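B-agarase (Saccharophagus degradans, PDB 4BQ2) hydrolyses the beta-linkages of agarose as a family 50 glycoside hydrolase, acting as an exo-beta-agarase. Local coordinates at residues 140-145 with 661-666; 198-203 with 342-347; 207-212 with 721-726; 294-299 with 376-381. All coordinates share one frame; numbering follows the deposited sequence.

Contact 1 of 4, residues 140-145 with 661-666; sequences SNPPTW and GSYHPG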
loop_
_atom_site.group_PDB
_atom_site.type_symbol
_atom_site.label_atom_id
_atom_site.label_comp_id
_atom_site.label_asym_id
_atom_site.label_seq_id
_atom_site.Cartn_x
_atom_site.Cartn_y
_atom_site.Cartn_z
ATOM N N SER A 140 13.331 -1.934 1.511
ATOM C CA SER A 140 14.409 -1.326 2.256
ATOM C C SER A 140 15.269 -2.451 2.794
ATOM O O SER A 140 14.780 -3.564 3.115
ATOM C CB SER A 140 13.885 -0.454 3.398
ATOM O OG SER A 140 14.806 0.587 3.686
ATOM N N ASN A 141 16.557 -2.148 2.888
ATOM C CA ASN A 141 17.562 -3.122 3.226
ATOM C C ASN A 141 17.891 -3.125 4.681
ATOM O O ASN A 141 17.692 -2.123 5.382
ATOM C CB ASN A 141 18.864 -2.820 2.430
ATOM C CG ASN A 141 18.883 -3.485 1.069
ATOM O OD1 ASN A 141 18.054 -4.353 0.778
ATOM N ND2 ASN A 141 19.821 -3.077 0.212
ATOM N N PRO A 142 18.491 -4.240 5.145
ATOM C CA PRO A 142 19.140 -4.151 6.444
ATOM C C PRO A 142 20.253 -3.116 6.324
ATOM O O PRO A 142 20.698 -2.839 5.213
ATOM C CB PRO A 142 19.714 -5.568 6.670
ATOM C CG PRO A 142 19.681 -6.238 5.345
ATOM C CD PRO A 142 18.643 -5.557 4.498
ATOM N N PRO A 143 20.701 -2.539 7.442
ATOM C CA PRO A 143 21.763 -1.527 7.299
ATOM C C PRO A 143 23.058 -2.120 6.726
ATOM O O PRO A 143 23.306 -3.314 6.888
ATOM C CB PRO A 143 21.973 -1.032 8.737
ATOM C CG PRO A 143 21.344 -2.050 9.611
ATOM C CD PRO A 143 20.209 -2.629 8.822
ATOM N N THR A 144 23.867 -1.306 6.053
ATOM C CA THR A 144 25.112 -1.795 5.453
ATOM C C THR A 144 26.319 -1.705 6.384
ATOM O O THR A 144 27.446 -2.000 5.973
ATOM C CB THR A 144 25.432 -1.060 4.146
ATOM O OG1 THR A 144 25.363 0.348 4.381
ATOM C CG2 THR A 144 24.437 -1.451 3.064
ATOM N N TRP A 145 26.091 -1.248 7.613
ATOM C CA TRP A 145 27.070 -1.381 8.682
ATOM C C TRP A 145 26.324 -1.478 10.004
ATOM O O TRP A 145 25.119 -1.226 10.046
ATOM C CB TRP A 145 28.031 -0.203 8.713
ATOM C CG TRP A 145 27.394 1.150 9.010
ATOM C CD1 TRP A 145 27.145 1.697 10.239
ATOM C CD2 TRP A 145 26.947 2.109 8.049
ATOM N NE1 TRP A 145 26.584 2.958 10.100
ATOM C CE2 TRP A 145 26.442 3.224 8.765
ATOM C CE3 TRP A 145 26.935 2.142 6.654
ATOM C CZ2 TRP A 145 25.940 4.357 8.125
ATOM C CZ3 TRP A 145 26.431 3.266 6.019
ATOM C CH2 TRP A 145 25.935 4.360 6.758
ATOM N N GLY A 661 11.839 -7.381 14.101
ATOM C CA GLY A 661 12.702 -7.992 13.112
ATOM C C GLY A 661 12.565 -7.526 11.684
ATOM O O GLY A 661 13.358 -7.909 10.840
ATOM N N SER A 662 11.586 -6.662 11.385
ATOM C CA SER A 662 11.436 -6.182 10.012
ATOM C C SER A 662 12.447 -5.114 9.626
ATOM O O SER A 662 12.789 -4.271 10.414
ATOM C CB SER A 662 10.015 -5.625 9.773
ATOM O OG SER A 662 9.828 -5.383 8.391
ATOM N N TYR A 663 12.853 -5.106 8.368
ATOM C CA TYR A 663 13.695 -4.022 7.859
ATOM C C TYR A 663 12.904 -2.790 7.441
ATOM O O TYR A 663 13.495 -1.775 7.104
ATOM C CB TYR A 663 14.455 -4.499 6.634
ATOM C CG TYR A 663 15.241 -5.774 6.863
ATOM C CD1 TYR A 663 16.005 -5.939 8.012
ATOM C CD2 TYR A 663 15.238 -6.796 5.912
ATOM C CE1 TYR A 663 16.754 -7.084 8.225
ATOM C CE2 TYR A 663 15.969 -7.956 6.123
ATOM C CZ TYR A 663 16.725 -8.095 7.278
ATOM O OH TYR A 663 17.456 -9.264 7.493
ATOM N N HIS A 664 11.581 -2.897 7.422
ATOM C CA HIS A 664 10.741 -1.833 6.882
ATOM C C HIS A 664 9.408 -1.930 7.585
ATOM O O HIS A 664 8.796 -3.009 7.620
ATOM C CB HIS A 664 10.543 -2.048 5.377
ATOM C CG HIS A 664 10.091 -0.826 4.636
ATOM N ND1 HIS A 664 9.068 -0.009 5.081
ATOM C CD2 HIS A 664 10.504 -0.306 3.458
ATOM C CE1 HIS A 664 8.910 0.989 4.229
ATOM N NE2 HIS A 664 9.764 0.827 3.235
ATOM N N PRO A 665 8.982 -0.826 8.202
ATOM C CA PRO A 665 7.719 -0.828 8.920
ATOM C C PRO A 665 6.505 -0.891 7.996
ATOM O O PRO A 665 5.484 -1.450 8.393
ATOM C CB PRO A 665 7.745 0.466 9.713
ATOM C CG PRO A 665 8.861 1.280 9.181
ATOM C CD PRO A 665 9.691 0.468 8.259
ATOM N N GLY A 666 6.652 -0.428 6.757
ATOM C CA GLY A 666 5.517 -0.232 5.854
ATOM C C GLY A 666 5.313 1.252 5.522
ATOM O O GLY A 666 6.220 2.054 5.686
HETATM O O HOH W 1 15.537 -0.426 5.925
#

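Contact 2 of 4, residues 198-203 with 342-347; sequences NFLVGL and AAMFNW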
loop_
_atom_site.group_PDB
_atom_site.type_symbol
_atom_site.label_atom_id
_atom_site.label_comp_id
_atom_site.label_asym_id
_atom_site.label_seq_id
_atom_site.Cartn_x
_atom_site.Cartn_y
_atom_site.Cartn_z
ATOM N N ASN A 198 28.734 -8.768 4.254
ATOM C CA ASN A 198 27.734 -9.773 4.604
ATOM C C ASN A 198 26.371 -9.194 4.981
ATOM O O ASN A 198 25.523 -9.901 5.550
ATOM C CB ASN A 198 28.244 -10.624 5.753
ATOM C CG ASN A 198 29.450 -11.430 5.361
ATOM O OD1 ASN A 198 29.517 -11.960 4.242
ATOM N ND2 ASN A 198 30.426 -11.509 6.264
ATOM N N PHE A 199 26.133 -7.930 4.646
ATOM C CA PHE A 199 24.867 -7.326 5.074
ATOM C C PHE A 199 23.626 -7.987 4.442
ATOM O O PHE A 199 22.543 -7.899 5.010
ATOM C CB PHE A 199 24.863 -5.799 4.917
ATOM C CG PHE A 199 24.453 -5.334 3.554
ATOM C CD1 PHE A 199 25.324 -5.431 2.475
ATOM C CD2 PHE A 199 23.173 -4.811 3.348
ATOM C CE1 PHE A 199 24.931 -5.004 1.208
ATOM C CE2 PHE A 199 22.777 -4.398 2.096
ATOM C CZ PHE A 199 23.657 -4.481 1.027
ATOM N N LEU A 200 23.767 -8.630 3.280
ATOM C CA LEU A 200 22.637 -9.359 2.691
ATOM C C LEU A 200 22.744 -10.881 2.823
ATOM O O LEU A 200 22.025 -11.613 2.149
ATOM C CB LEU A 200 22.424 -8.962 1.222
ATOM C CG LEU A 200 22.000 -7.505 0.920
ATOM C CD1 LEU A 200 21.956 -7.284 -0.595
ATOM C CD2 LEU A 200 20.656 -7.176 1.568
ATOM N N VAL A 201 23.640 -11.337 3.694
ATOM C CA VAL A 201 23.963 -12.759 3.830
ATOM C C VAL A 201 23.343 -13.320 5.106
ATOM O O VAL A 201 23.543 -12.768 6.191
ATOM C CB VAL A 201 25.503 -12.994 3.872
ATOM C CG1 VAL A 201 25.830 -14.424 4.292
ATOM C CG2 VAL A 201 26.124 -12.717 2.514
ATOM N N GLY A 202 22.624 -14.437 4.970
ATOM C CA GLY A 202 22.109 -15.157 6.128
ATOM C C GLY A 202 21.065 -14.350 6.867
ATOM O O GLY A 202 21.050 -14.312 8.098
ATOM N N LEU A 203 20.177 -13.716 6.100
ATOM C CA LEU A 203 19.106 -12.893 6.681
ATOM C C LEU A 203 18.006 -13.686 7.380
ATOM O O LEU A 203 17.463 -13.240 8.368
ATOM C CB LEU A 203 18.458 -12.063 5.568
ATOM C CG LEU A 203 19.435 -11.128 4.859
ATOM C CD1 LEU A 203 18.737 -10.332 3.749
ATOM C CD2 LEU A 203 20.161 -10.240 5.870
ATOM N N ALA A 342 19.880 -16.021 -3.254
ATOM C CA ALA A 342 20.113 -17.326 -2.610
ATOM C C ALA A 342 20.869 -17.245 -1.290
ATOM O O ALA A 342 20.525 -17.953 -0.335
ATOM C CB ALA A 342 20.781 -18.300 -3.574
ATOM N N ALA A 343 21.877 -16.369 -1.213
ATOM C CA ALA A 343 22.677 -16.258 0.008
ATOM C C ALA A 343 21.911 -15.646 1.195
ATOM O O ALA A 343 22.388 -15.667 2.326
ATOM C CB ALA A 343 23.993 -15.494 -0.248
ATOM N N MET A 344 20.726 -15.085 0.949
ATOM C CA MET A 344 19.948 -14.534 2.057
ATOM C C MET A 344 19.383 -15.607 2.949
ATOM O O MET A 344 19.001 -15.315 4.089
ATOM C CB MET A 344 18.777 -13.681 1.570
ATOM C CG MET A 344 19.170 -12.589 0.605
ATOM S SD MET A 344 17.673 -11.821 -0.055
ATOM C CE MET A 344 18.458 -10.306 -0.641
ATOM N N PHE A 345 19.322 -16.842 2.443
ATOM C CA PHE A 345 18.577 -17.911 3.147
ATOM C C PHE A 345 19.433 -18.919 3.876
ATOM O O PHE A 345 20.244 -19.611 3.236
ATOM C CB PHE A 345 17.596 -18.615 2.197
ATOM C CG PHE A 345 16.643 -17.655 1.530
ATOM C CD1 PHE A 345 15.504 -17.191 2.215
ATOM C CD2 PHE A 345 16.908 -17.170 0.256
ATOM C CE1 PHE A 345 14.639 -16.274 1.611
ATOM C CE2 PHE A 345 16.046 -16.251 -0.348
ATOM C CZ PHE A 345 14.911 -15.813 0.329
ATOM N N ASN A 346 19.236 -19.030 5.196
ATOM C CA ASN A 346 20.043 -19.970 5.978
ATOM C C ASN A 346 19.557 -21.402 5.762
ATOM O O ASN A 346 20.325 -22.352 5.936
ATOM C CB ASN A 346 20.042 -19.657 7.478
ATOM C CG ASN A 346 21.001 -18.528 7.860
ATOM O OD1 ASN A 346 21.838 -18.113 7.081
ATOM N ND2 ASN A 346 20.842 -18.022 9.056
ATOM N N TRP A 347 18.279 -21.557 5.410
ATOM C CA TRP A 347 17.721 -22.896 5.198
ATOM C C TRP A 347 16.664 -22.880 4.124
ATOM O O TRP A 347 15.707 -22.103 4.206
ATOM C CB TRP A 347 17.099 -23.423 6.496
ATOM C CG TRP A 347 16.410 -24.779 6.367
ATOM C CD1 TRP A 347 17.001 -26.004 6.509
ATOM C CD2 TRP A 347 15.012 -25.038 6.095
ATOM N NE1 TRP A 347 16.065 -27.007 6.353
ATOM C CE2 TRP A 347 14.841 -26.443 6.096
ATOM C CE3 TRP A 347 13.892 -24.219 5.864
ATOM C CZ2 TRP A 347 13.585 -27.054 5.874
ATOM C CZ3 TRP A 347 12.659 -24.815 5.639
ATOM C CH2 TRP A 347 12.512 -26.224 5.647
HETATM O O HOH W 2 22.721 -15.638 9.663
#

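Contact 3 of 4, residues 207-212 with 721-726; sequences FGQNAK and VDVTDT. With GOL (glycerol), chain F.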
loop_
_atom_site.group_PDB
_atom_site.type_symbol
_atom_site.label_atom_id
_atom_site.label_comp_id
_atom_site.label_asym_id
_atom_site.label_seq_id
_atom_site.Cartn_x
_atom_site.Cartn_y
_atom_site.Cartn_z
ATOM N N PHE A 207 12.435 -20.572 9.944
ATOM C CA PHE A 207 11.039 -20.156 10.212
ATOM C C PHE A 207 10.677 -18.890 9.409
ATOM O O PHE A 207 9.563 -18.340 9.534
ATOM C CB PHE A 207 10.844 -19.897 11.718
ATOM C CG PHE A 207 11.150 -21.087 12.586
ATOM C CD1 PHE A 207 10.327 -22.225 12.559
ATOM C CD2 PHE A 207 12.282 -21.089 13.418
ATOM C CE1 PHE A 207 10.627 -23.331 13.342
ATOM C CE2 PHE A 207 12.569 -22.186 14.231
ATOM C CZ PHE A 207 11.755 -23.308 14.187
ATOM N N GLY A 208 11.606 -18.420 8.578
ATOM C CA GLY A 208 11.379 -17.172 7.833
ATOM C C GLY A 208 11.620 -15.884 8.625
ATOM O O GLY A 208 11.350 -14.798 8.105
ATOM N N GLN A 209 12.150 -15.992 9.851
ATOM C CA GLN A 209 12.436 -14.819 10.726
ATOM C C GLN A 209 13.822 -14.211 10.484
ATOM O O GLN A 209 14.711 -14.859 9.951
ATOM C CB GLN A 209 12.341 -15.203 12.209
ATOM C CG GLN A 209 11.106 -15.999 12.582
ATOM C CD GLN A 209 11.152 -16.554 14.003
ATOM O OE1 GLN A 209 10.275 -16.266 14.803
ATOM N NE2 GLN A 209 12.195 -17.327 14.329
ATOM N N ASN A 210 13.983 -12.960 10.883
ATOM C CA ASN A 210 15.261 -12.254 10.858
ATOM C C ASN A 210 16.261 -13.101 11.649
ATOM O O ASN A 210 16.112 -13.299 12.863
ATOM C CB ASN A 210 15.056 -10.875 11.488
ATOM C CG ASN A 210 16.292 -10.001 11.441
ATOM O OD1 ASN A 210 17.418 -10.482 11.630
ATOM N ND2 ASN A 210 16.082 -8.691 11.198
ATOM N N ALA A 211 17.240 -13.651 10.954
ATOM C CA ALA A 211 18.186 -14.586 11.647
ATOM C C ALA A 211 19.218 -13.884 12.537
ATOM O O ALA A 211 19.760 -14.495 13.457
ATOM C CB ALA A 211 18.870 -15.507 10.638
ATOM N N LYS A 212 19.458 -12.599 12.292
ATOM C CA LYS A 212 20.527 -11.843 12.976
ATOM C C LYS A 212 20.094 -11.052 14.205
ATOM O O LYS A 212 20.920 -10.476 14.897
ATOM C CB LYS A 212 21.190 -10.897 11.981
ATOM C CG LYS A 212 21.950 -11.627 10.879
ATOM C CD LYS A 212 22.688 -10.665 9.960
ATOM C CE LYS A 212 23.271 -11.405 8.780
ATOM N NZ LYS A 212 23.884 -10.559 7.706
ATOM N N VAL A 721 -0.578 -10.983 12.122
ATOM C CA VAL A 721 0.266 -12.134 12.543
ATOM C C VAL A 721 1.612 -12.031 11.876
ATOM O O VAL A 721 1.721 -11.453 10.791
ATOM C CB VAL A 721 -0.384 -13.513 12.215
ATOM C CG1 VAL A 721 -1.757 -13.664 12.901
ATOM C CG2 VAL A 721 -0.510 -13.765 10.703
ATOM N N ASP A 722 2.634 -12.642 12.483
ATOM C CA ASP A 722 3.957 -12.651 11.872
ATOM C C ASP A 722 4.192 -13.900 10.979
ATOM O O ASP A 722 3.243 -14.653 10.692
ATOM C CB ASP A 722 5.016 -12.439 12.976
ATOM C CG ASP A 722 5.254 -13.663 13.838
ATOM O OD1 ASP A 722 4.640 -14.755 13.625
ATOM O OD2 ASP A 722 6.136 -13.531 14.748
ATOM N N VAL A 723 5.428 -14.111 10.516
ATOM C CA VAL A 723 5.737 -15.215 9.582
ATOM C C VAL A 723 5.504 -16.603 10.206
ATOM O O VAL A 723 5.317 -17.592 9.486
ATOM C CB VAL A 723 7.181 -15.080 9.024
ATOM C CG1 VAL A 723 8.185 -15.338 10.126
ATOM C CG2 VAL A 723 7.427 -15.999 7.828
ATOM N N THR A 724 5.516 -16.685 11.536
ATOM C CA THR A 724 5.244 -17.937 12.245
ATOM C C THR A 724 3.747 -18.175 12.537
ATOM O O THR A 724 3.378 -19.131 13.278
ATOM C CB THR A 724 6.040 -18.014 13.559
ATOM O OG1 THR A 724 5.496 -17.093 14.500
ATOM C CG2 THR A 724 7.519 -17.681 13.322
ATOM N N ASP A 725 2.901 -17.298 11.978
ATOM C CA ASP A 725 1.446 -17.325 12.228
ATOM C C ASP A 725 1.112 -17.002 13.687
ATOM O O ASP A 725 0.146 -17.516 14.250
ATOM C CB ASP A 725 0.850 -18.672 11.804
ATOM C CG ASP A 725 -0.650 -18.664 11.813
ATOM O OD1 ASP A 725 -1.260 -17.674 11.314
ATOM O OD2 ASP A 725 -1.203 -19.656 12.341
ATOM N N THR A 726 1.936 -16.172 14.317
ATOM C CA THR A 726 1.682 -15.787 15.716
ATOM C C THR A 726 1.128 -14.374 15.733
ATOM O O THR A 726 1.756 -13.463 15.181
ATOM C CB THR A 726 2.971 -15.836 16.586
ATOM O OG1 THR A 726 3.502 -17.172 16.543
ATOM C CG2 THR A 726 2.667 -15.495 18.063
HETATM C C1 GOL F . 10.787 -11.000 10.540
HETATM O O1 GOL F . 11.457 -11.765 11.578
HETATM C C2 GOL F . 9.458 -10.308 10.923
HETATM O O2 GOL F . 8.996 -9.436 9.847
HETATM C C3 GOL F . 8.373 -11.325 11.299
HETATM O O3 GOL F . 7.268 -11.545 10.365
HETATM O O HOH W 3 8.825 -13.825 14.557
#

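Contact 4 of 4, residues 294-299 with 376-381; sequences SSTMTG and YSFYSA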
loop_
_atom_site.group_PDB
_atom_site.type_symbol
_atom_site.label_atom_id
_atom_site.label_comp_id
_atom_site.label_asym_id
_atom_site.label_seq_id
_atom_site.Cartn_x
_atom_site.Cartn_y
_atom_site.Cartn_z
ATOM N N SER A 294 2.622 -14.626 0.096
ATOM C CA SER A 294 3.458 -14.986 1.241
ATOM C C SER A 294 4.771 -15.630 0.829
ATOM O O SER A 294 5.529 -16.078 1.693
ATOM C CB SER A 294 2.697 -15.899 2.225
ATOM O OG SER A 294 2.513 -17.215 1.702
ATOM N N SER A 295 5.037 -15.719 -0.475
ATOM C CA SER A 295 6.305 -16.296 -0.928
ATOM C C SER A 295 7.319 -15.209 -1.258
ATOM O O SER A 295 6.930 -14.077 -1.573
ATOM C CB SER A 295 6.084 -17.231 -2.129
ATOM O OG SER A 295 5.910 -16.488 -3.341
ATOM N N THR A 296 8.611 -15.566 -1.176
ATOM C CA THR A 296 9.747 -14.650 -1.411
ATOM C C THR A 296 10.727 -15.301 -2.389
ATOM O O THR A 296 10.915 -16.520 -2.318
ATOM C CB THR A 296 10.453 -14.273 -0.077
ATOM O OG1 THR A 296 11.415 -13.234 -0.304
ATOM C CG2 THR A 296 11.080 -15.512 0.684
ATOM N N MET A 297 11.312 -14.524 -3.319
ATOM C CA MET A 297 12.188 -15.117 -4.339
ATOM C C MET A 297 13.440 -15.754 -3.706
ATOM O O MET A 297 14.138 -15.099 -2.927
ATOM C CB MET A 297 12.586 -14.089 -5.431
ATOM C CG MET A 297 11.454 -13.535 -6.311
ATOM S SD MET A 297 10.484 -14.771 -7.203
ATOM C CE MET A 297 9.893 -13.774 -8.565
ATOM N N THR A 298 13.698 -17.027 -4.026
ATOM C CA THR A 298 14.875 -17.734 -3.493
ATOM C C THR A 298 16.190 -17.455 -4.218
ATOM O O THR A 298 17.286 -17.693 -3.669
ATOM C CB THR A 298 14.698 -19.260 -3.481
ATOM O OG1 THR A 298 14.576 -19.730 -4.824
ATOM C CG2 THR A 298 13.475 -19.687 -2.655
ATOM N N GLY A 299 16.089 -16.975 -5.452
ATOM C CA GLY A 299 17.255 -16.785 -6.282
ATOM C C GLY A 299 17.504 -17.954 -7.214
ATOM O O GLY A 299 18.454 -17.914 -8.002
ATOM N N TYR A 376 9.688 -19.219 -1.978
ATOM C CA TYR A 376 9.323 -20.113 -0.887
ATOM C C TYR A 376 8.447 -19.359 0.090
ATOM O O TYR A 376 8.694 -18.183 0.370
ATOM C CB TYR A 376 10.564 -20.697 -0.178
ATOM C CG TYR A 376 10.258 -21.803 0.837
ATOM C CD1 TYR A 376 10.016 -23.103 0.406
ATOM C CD2 TYR A 376 10.212 -21.537 2.208
ATOM C CE1 TYR A 376 9.743 -24.128 1.302
ATOM C CE2 TYR A 376 9.929 -22.551 3.122
ATOM C CZ TYR A 376 9.707 -23.857 2.652
ATOM O OH TYR A 376 9.420 -24.899 3.516
ATOM N N SER A 377 7.387 -20.019 0.555
ATOM C CA SER A 377 6.508 -19.446 1.568
ATOM C C SER A 377 6.818 -20.028 2.944
ATOM O O SER A 377 6.356 -21.128 3.294
ATOM C CB SER A 377 5.017 -19.669 1.216
ATOM O OG SER A 377 4.233 -19.126 2.280
ATOM N N PHE A 378 7.602 -19.292 3.722
ATOM C CA PHE A 378 7.882 -19.678 5.098
ATOM C C PHE A 378 6.602 -19.710 5.960
ATOM O O PHE A 378 6.432 -20.606 6.799
ATOM C CB PHE A 378 8.944 -18.768 5.704
ATOM C CG PHE A 378 10.315 -19.022 5.149
ATOM C CD1 PHE A 378 11.111 -20.050 5.673
ATOM C CD2 PHE A 378 10.807 -18.251 4.094
ATOM C CE1 PHE A 378 12.383 -20.289 5.136
ATOM C CE2 PHE A 378 12.071 -18.488 3.569
ATOM C CZ PHE A 378 12.849 -19.507 4.088
ATOM N N TYR A 379 5.710 -18.748 5.741
ATOM C CA TYR A 379 4.411 -18.742 6.460
ATOM C C TYR A 379 3.648 -20.061 6.226
ATOM O O TYR A 379 3.185 -20.704 7.171
ATOM C CB TYR A 379 3.557 -17.518 6.042
ATOM C CG TYR A 379 2.241 -17.390 6.782
ATOM C CD1 TYR A 379 2.171 -16.763 8.016
ATOM C CD2 TYR A 379 1.057 -17.899 6.238
ATOM C CE1 TYR A 379 0.968 -16.644 8.700
ATOM C CE2 TYR A 379 -0.154 -17.789 6.917
ATOM C CZ TYR A 379 -0.185 -17.164 8.150
ATOM O OH TYR A 379 -1.382 -17.055 8.817
ATOM N N SER A 380 3.518 -20.467 4.970
ATOM C CA SER A 380 2.837 -21.732 4.647
ATOM C C SER A 380 3.524 -22.933 5.331
ATOM O O SER A 380 2.845 -23.801 5.935
ATOM C CB SER A 380 2.761 -21.920 3.131
ATOM O OG SER A 380 1.918 -23.010 2.801
ATOM N N ALA A 381 4.860 -22.940 5.302
ATOM C CA ALA A 381 5.642 -23.983 5.954
ATOM C C ALA A 381 5.343 -23.974 7.451
ATOM O O ALA A 381 5.164 -25.017 8.048
ATOM C CB ALA A 381 7.146 -23.798 5.664
HETATM O O HOH W 4 6.252 -16.265 4.255
HETATM O O HOH W 5 8.136 -16.744 2.746
#

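Contact 1 of 4, residues 140-145 with 661-666
Pro142 lays its ring over one face of the Tyr663 phenol, a CH-pi contact in which CD stands 4.0 Å from the centroid of the Tyr663 ring and only 13° off its normal. CD sits over the CD2-CE2 side, while CB of Pro142 reaches CE1 of Tyr663 at 3.7 Å, so the pyrrolidine spans the aromatic face. The tyrosine gets there because its CG lies anti to its own carbonyl carbon (chi1 -53°), which swings the ring away from His664 and under the proline. One residue on, His664 makes a smaller contact: its CD2 approaches CB of Ser140 at 3.4 Å. The imidazole is held from its own side of the contact by Gly666 N, which donates to His664 ND1 at 3.0 Å from a position tilted out of the ring plane. Between the backbones sits one water that accepts from Ser140 OG at 2.6 Å. Ser140 OG also bonds to Trp154 N on strand 150-155. The contact joins a loop of the carbohydrate-binding-module-like region to the loop between strand 648-652 and helix 673-688. CH-pi and apolar packing supply the direct contact, and the one water bridges Asn141 O and Tyr663 O, giving both carbonyls a donor where the backbones are not paired directly.

Contact 2 of 4, residues 198-203 with 342-347
Leu203 and Met344 lie side by side and point the same way, with CD1 of the leucine 3.9 Å from CG of the methionine. In Met344 the CG is anti to the carbonyl carbon (chi1 -53°) and the chain runs on extended, which carries its CE toward CD2 of Leu200, 4.4 Å away. The same CG also rests 3.4 Å from the carbonyl oxygen of Leu200. Nearer the surface, CG2 of Val201 and CB of Ala343 only just meet. Both segments are built on type I beta turns, Asn198 to Val201 and Ala342 to Phe345, and the residues just after the first turn bond to the second: Gly202 N donates to Ala343 O at 2.9 Å, nearly straight at 169° and in the carbonyl plane, whereas the bond from Leu203 N to Met344 O is bent to 119° and weak. This joins the loop between strand 180-191 and helix 222-235 to the loop that follows helix 339-342. The amide of Asn346 adds a polar contact, its OD1 lying against CA of Gly202 at 3.1 Å. Glycine suits the positive phi here, and having no side chain leaves room for the amide oxygen of Asn346. On the exposed side a water donates to Gly202 O and accepts from Asn346 ND2. Leu203 also touches Tyr663, and Phe345 packs on Thr296 and Phe378.

Contact 3 of 4, residues 207-212 with 721-726
Val723 holds CG1 between its backbone N and carbonyl carbon (chi1 69°), while Thr724 tucks OG1 into the same position (chi1 71°), which leaves its CG2 anti to the carbonyl carbon; methyls of both are thereby presented to the segment 207-212. They stand on a type I beta turn, Asp722 to Asp725, with an Asx turn at its start, where Asp722 OD1 accepts from Thr724 N, in a loop between strand 693-699 and helix 729-739. CG1 of Val723 presses on the carbonyl oxygen of Phe207 at 3.4 Å, and Gly208, having no side chain, leaves room for CG2 of the same valine. Gln209 crosses that valine obliquely, its CG meeting CG1; its OE1 lies 3.4 Å from CG2 of Thr724, whose side chain it crosses at about a right angle. Its amide is fixed at both ends, NE2 donating to Ile219 O and OE1 receiving a water that also donates to Asp722 OD2. A glycerol, probably from the crystallisation liquor, spans the segments, accepting at O1 from Asn210 N (2.9 Å) and at O3 from Val723 N (3.2 Å); Asp703 and Tyr215 bind it too. Asp722 OD1 grips the turn with three bonds: Thr724 N comes from one face of the carboxylate and Thr726 N from the other, both well out of its plane, and Thr724 OG1 lies 2.6 Å away on the syn lone pair of Asp722 OD1.

Contact 4 of 4, residues 294-299 with 376-381
Tyr376 meets Thr296 as an antiparallel hydrogen-bonded pair: Thr296 N donates to Tyr376 O and Tyr376 N to Thr296 O, both at 3.0 Å. CG2 of Thr298 leans against CB of Tyr376 at 4.0 Å. Next, Ser377 turns its OG anti to the backbone N (chi1 178°), which sets that oxygen 2.6 Å from Ser294 OG. The same OG accepts from Ser380 N at 3.1 Å, while Ser294 OG has a further partner in Leu291 O, so the two hydroxyls belong to a longer polar chain in a buried setting. Phe378 follows, taking CG2 of Thr296 at the edge of its ring and CD2 of Tyr376 over the centre of one face. Its backbone N gives its proton to a water that donates to both Ser294 O and Tyr376 O. A second water links Tyr379 N to Ser294 O, and CB of Tyr379 packs on CB of Ser294. Two of the first N-H groups of the helix are thus met by water and one by a side chain. This is a strand running into an N-capped helix, with Ser377 as the N-cap of helix 378-387 at the end of strand 373-376 in a four-stranded antiparallel sheet.

Overall arrangement
From the N terminus, the chain first reaches 140-145, in the carbohydrate-binding-module-like region, and contact 1 closes a loop of 515 intervening residues back to the segment 661-666, between strand 648-652 and helix 673-688. The loop after strand 180-191 then supplies 198-203 and 207-212. Contact 2 lies nested inside contact 1 and reaches the loop after helix 339-342, whereas contact 3 reaches the turn before helix 729-739 and crosses both. Contact 4, within the loops of contacts 1 and 3, crosses contact 2 and joins strand 296-301 to helix 378-387. Leu203 O and Ala211 N connect contacts 2 and 3, and Tyr379 and Asp725 connect contacts 3 and 4.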